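Local coordinates for protein S-adenosyl-L-methionine-dependent 2-deoxy-scyllo-inosamine dehydrogenase (Bacillus circulans, PDB 4M7S) that catalyses the radical S-adenosyl-L-methionine-dependent two-electron oxidation of 2-deoxy-scyllo-inosamine to amino-dideoxy-scyllo-inosose in butirosin biosynthesis, at residues P38-T43 with G198-Q203; A176-T179 with N183-P186. All coordinates share one frame; numbering follows the deposited sequence.

Contact 1 of 2, residues P38-T43 with G198-Q203; sequences PALYKT and GNIGEQ
Leu40, on the first turn of helix 38-50, meets Ile200 and Gly201 in a tight turn of the 198-203 segment, an instructive case of a helix flank resting on a turn held by its own polar bonds. Asn199 comes first and shapes the surface that Leu40 meets: its OD1 accepts from the backbone N of Gly201 at 2.7 Å, bent to 142° at the hydrogen, which makes an Asx turn. A second bond, Glu202 N to Asn199 O at 3.0 Å, closes a beta turn over Ile200 and Gly201. Ile200 points its side chain at the helix; with chi1 at 61°, CG1 lies between the backbone N and the carbonyl carbon, and the branch runs alongside the leucine, CG1 to Leu40 CD1 being 4.0 Å. Its carbonyl oxygen lies 3.6 Å from Thr43 OG1, too long for a bond, and is taken by Gln47 NE2 one turn further along the helix. At Gly201 the same leucine methyl settles over bare backbone, CD1 to CA 3.9 Å. Leu40 gets there by extending CG anti to its backbone N (chi1 -176°), so that a single methyl serves both partners. Small, and lying away from the annotated sites, the contact is an interface between the helix of the radical SAM partial barrel that follows strand 7-10 and the iron-sulfur cluster-binding domain.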
# COMPACT_ATOMS: atom_id res chain seq x y z
N PRO A 38 -6.69 1.89 -16.40
CA PRO A 38 -7.94 1.37 -15.82
C PRO A 38 -8.15 -0.12 -16.11
O PRO A 38 -8.75 -0.82 -15.30
CB PRO A 38 -9.04 2.21 -16.49
CG PRO A 38 -8.35 3.00 -17.58
CD PRO A 38 -6.92 3.13 -17.17
N ALA A 39 -7.65 -0.58 -17.25
CA ALA A 39 -7.67 -2.00 -17.55
C ALA A 39 -6.84 -2.79 -16.54
O ALA A 39 -7.19 -3.91 -16.18
CB ALA A 39 -7.15 -2.24 -18.94
N LEU A 40 -5.73 -2.22 -16.10
CA LEU A 40 -4.88 -2.92 -15.13
C LEU A 40 -5.57 -2.95 -13.77
O LEU A 40 -5.51 -3.96 -13.06
CB LEU A 40 -3.49 -2.27 -15.01
CG LEU A 40 -2.51 -2.98 -14.07
CD1 LEU A 40 -2.21 -4.40 -14.58
CD2 LEU A 40 -1.22 -2.18 -13.91
N TYR A 41 -6.22 -1.85 -13.41
CA TYR A 41 -6.95 -1.82 -12.15
C TYR A 41 -8.12 -2.80 -12.20
O TYR A 41 -8.45 -3.43 -11.20
CB TYR A 41 -7.46 -0.42 -11.82
CG TYR A 41 -8.05 -0.33 -10.43
CD1 TYR A 41 -7.23 -0.14 -9.32
CD2 TYR A 41 -9.42 -0.48 -10.22
CE1 TYR A 41 -7.76 -0.08 -8.05
CE2 TYR A 41 -9.96 -0.40 -8.94
CZ TYR A 41 -9.12 -0.20 -7.87
OH TYR A 41 -9.62 -0.13 -6.60
N LYS A 42 -8.75 -2.94 -13.37
CA LYS A 42 -9.82 -3.92 -13.49
C LYS A 42 -9.34 -5.36 -13.29
O LYS A 42 -10.00 -6.14 -12.59
CB LYS A 42 -10.60 -3.80 -14.81
CG LYS A 42 -11.72 -4.83 -14.92
CD LYS A 42 -12.79 -4.40 -15.92
CE LYS A 42 -13.84 -5.48 -16.16
NZ LYS A 42 -13.24 -6.73 -16.68
N THR A 43 -8.21 -5.74 -13.88
CA THR A 43 -7.76 -7.12 -13.65
C THR A 43 -7.36 -7.34 -12.19
O THR A 43 -7.54 -8.43 -11.67
CB THR A 43 -6.68 -7.68 -14.65
OG1 THR A 43 -5.51 -8.10 -13.94
CG2 THR A 43 -6.29 -6.69 -15.70
N GLY A 198 6.48 -10.08 -8.77
CA GLY A 198 5.86 -10.45 -10.03
C GLY A 198 5.06 -9.26 -10.52
O GLY A 198 5.26 -8.15 -10.03
N ASN A 199 4.18 -9.48 -11.48
CA ASN A 199 3.37 -8.40 -12.04
C ASN A 199 1.96 -8.93 -12.30
O ASN A 199 1.80 -9.97 -12.94
CB ASN A 199 4.03 -7.88 -13.34
CG ASN A 199 3.30 -6.68 -13.92
OD1 ASN A 199 2.17 -6.80 -14.41
ND2 ASN A 199 3.94 -5.50 -13.87
N ILE A 200 0.95 -8.23 -11.80
CA ILE A 200 -0.43 -8.70 -11.88
C ILE A 200 -1.03 -8.60 -13.29
O ILE A 200 -2.09 -9.16 -13.55
CB ILE A 200 -1.36 -7.95 -10.91
CG1 ILE A 200 -1.36 -6.45 -11.24
CG2 ILE A 200 -0.94 -8.20 -9.46
CD1 ILE A 200 -2.60 -5.75 -10.80
N GLY A 201 -0.34 -7.89 -14.18
CA GLY A 201 -0.72 -7.88 -15.58
C GLY A 201 -0.32 -9.18 -16.26
O GLY A 201 -0.76 -9.46 -17.38
N GLU A 202 0.50 -9.99 -15.59
CA GLU A 202 1.03 -11.21 -16.22
C GLU A 202 0.71 -12.46 -15.41
O GLU A 202 0.91 -13.57 -15.88
CB GLU A 202 2.55 -11.11 -16.38
CG GLU A 202 3.08 -9.78 -16.88
CD GLU A 202 4.59 -9.66 -16.67
OE1 GLU A 202 5.24 -10.71 -16.45
OE2 GLU A 202 5.11 -8.53 -16.73
N GLN A 203 0.24 -12.28 -14.18
CA GLN A 203 0.11 -13.40 -13.27
C GLN A 203 -0.83 -13.04 -12.13
O GLN A 203 -0.90 -11.88 -11.73
CB GLN A 203 1.50 -13.76 -12.71
CG GLN A 203 1.54 -14.98 -11.83
CD GLN A 203 2.96 -15.46 -11.58
OE1 GLN A 203 3.89 -14.66 -11.51
NE2 GLN A 203 3.13 -16.77 -11.48

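Contact 2 of 2, residues A176-T179 with N183-P186; sequences AVVT and NVLP
Thr179 OG1 lies off to one side of the Asn183 carboxamide plane, displaced from the group and nearest its CB at 3.4 Å, while both polar ends of the amide are bound outside the two segments: OD1 accepts from Asn199 ND2, and ND2 donates to Gln193 OE1. The other flat groups are peptide units. Asn183 O receives Thr179 N at 2.9 Å, and Val177 and Leu185 exchange two bonds, Val177 N to Leu185 O 2.9 Å and Leu185 N to Val177 O 2.8 Å, as a hydrogen-bonded pair. At the turn end of this hairpin the Thr179 side chain adds a further link: chi1 of 70° places OG1 3.1 Å from Asn183 N, in a weak bond bent to 130°. The same rotation lays CG2 across Leu185 CD1 at 3.7 Å, the two side chains meeting at about a right angle. Between that end and the Val177-Leu185 pair, Val178 and Val184 form a non-hydrogen-bonded pair, and the CA-H of Val184 reaches Val177 O at 3.1 Å. Ala176, Val178 and Val184 line the face covered by helices 205-209 and 212-222; Val177 and Leu185 occupy the other, their CB atoms 4.0 Å apart, against Phe61. This is an antiparallel beta hairpin leading directly into Cys187, a ligand of the second [4Fe-4S] cluster, as in the auxiliary-cluster domains of the SPASM and Twitch type.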
# COMPACT_ATOMS: atom_id res chain seq x y z
N ALA A 176 0.77 -6.51 0.53
CA ALA A 176 1.23 -6.50 -0.85
C ALA A 176 1.12 -5.08 -1.38
O ALA A 176 0.13 -4.38 -1.11
CB ALA A 176 0.39 -7.46 -1.70
N VAL A 177 2.12 -4.65 -2.15
CA VAL A 177 2.04 -3.37 -2.85
C VAL A 177 1.96 -3.64 -4.34
O VAL A 177 2.69 -4.48 -4.85
CB VAL A 177 3.29 -2.50 -2.58
CG1 VAL A 177 3.22 -1.20 -3.39
CG2 VAL A 177 3.41 -2.18 -1.11
N VAL A 178 1.06 -2.94 -5.03
CA VAL A 178 0.97 -3.01 -6.49
C VAL A 178 1.27 -1.61 -7.07
O VAL A 178 0.58 -0.65 -6.74
CB VAL A 178 -0.44 -3.45 -6.92
CG1 VAL A 178 -0.57 -3.45 -8.45
CG2 VAL A 178 -0.78 -4.81 -6.34
N THR A 179 2.30 -1.50 -7.90
CA THR A 179 2.74 -0.23 -8.45
C THR A 179 1.90 0.14 -9.66
O THR A 179 1.06 -0.68 -10.09
CB THR A 179 4.21 -0.27 -8.88
OG1 THR A 179 4.35 -1.11 -10.03
CG2 THR A 179 5.10 -0.79 -7.72
N ASN A 183 3.61 -4.04 -10.85
CA ASN A 183 4.61 -4.80 -10.09
C ASN A 183 4.17 -5.00 -8.65
O ASN A 183 3.61 -4.09 -8.03
CB ASN A 183 5.96 -4.10 -10.12
CG ASN A 183 6.61 -4.15 -11.48
OD1 ASN A 183 6.33 -5.05 -12.28
ND2 ASN A 183 7.50 -3.20 -11.75
N VAL A 184 4.43 -6.19 -8.13
CA VAL A 184 4.05 -6.49 -6.75
C VAL A 184 5.30 -6.44 -5.86
O VAL A 184 6.30 -7.11 -6.15
CB VAL A 184 3.38 -7.86 -6.66
CG1 VAL A 184 2.92 -8.14 -5.22
CG2 VAL A 184 2.19 -7.91 -7.63
N LEU A 185 5.24 -5.64 -4.80
CA LEU A 185 6.36 -5.49 -3.88
C LEU A 185 5.92 -6.01 -2.50
O LEU A 185 4.72 -6.01 -2.19
CB LEU A 185 6.79 -4.02 -3.77
CG LEU A 185 6.86 -3.22 -5.07
CD1 LEU A 185 7.16 -1.75 -4.78
CD2 LEU A 185 7.91 -3.79 -6.04
N PRO A 186 6.88 -6.44 -1.67
CA PRO A 186 6.55 -7.03 -0.37
C PRO A 186 6.41 -5.99 0.73
O PRO A 186 6.08 -6.35 1.85
CB PRO A 186 7.78 -7.90 -0.07
CG PRO A 186 8.90 -7.14 -0.69
CD PRO A 186 8.32 -6.54 -1.96

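Contacts 1 and 2, with centres 11 Å apart, both reach the same sheet: strand 198-199 is the neighbour of strand 183-185, and Gly198 O accepts from Val184 N at 2.9 Å. A side-chain bond of equal length, Asn199 ND2 to Asn183 OD1, joins the asparagine of the Asx turn to the end of the hairpin. Ile200 links the two apolar patches, its CG2 packing 3.6 Å from Val184 CG2 and its CD1 3.9 Å from Val178 CG1. Contact 2 is nested within the chain loop that contact 1 closes. On the face of contact 2 that carries Val177, that side chain is about 9 Å from a bound iron-sulfur cluster, whereas contact 1 lies away from the annotated sites.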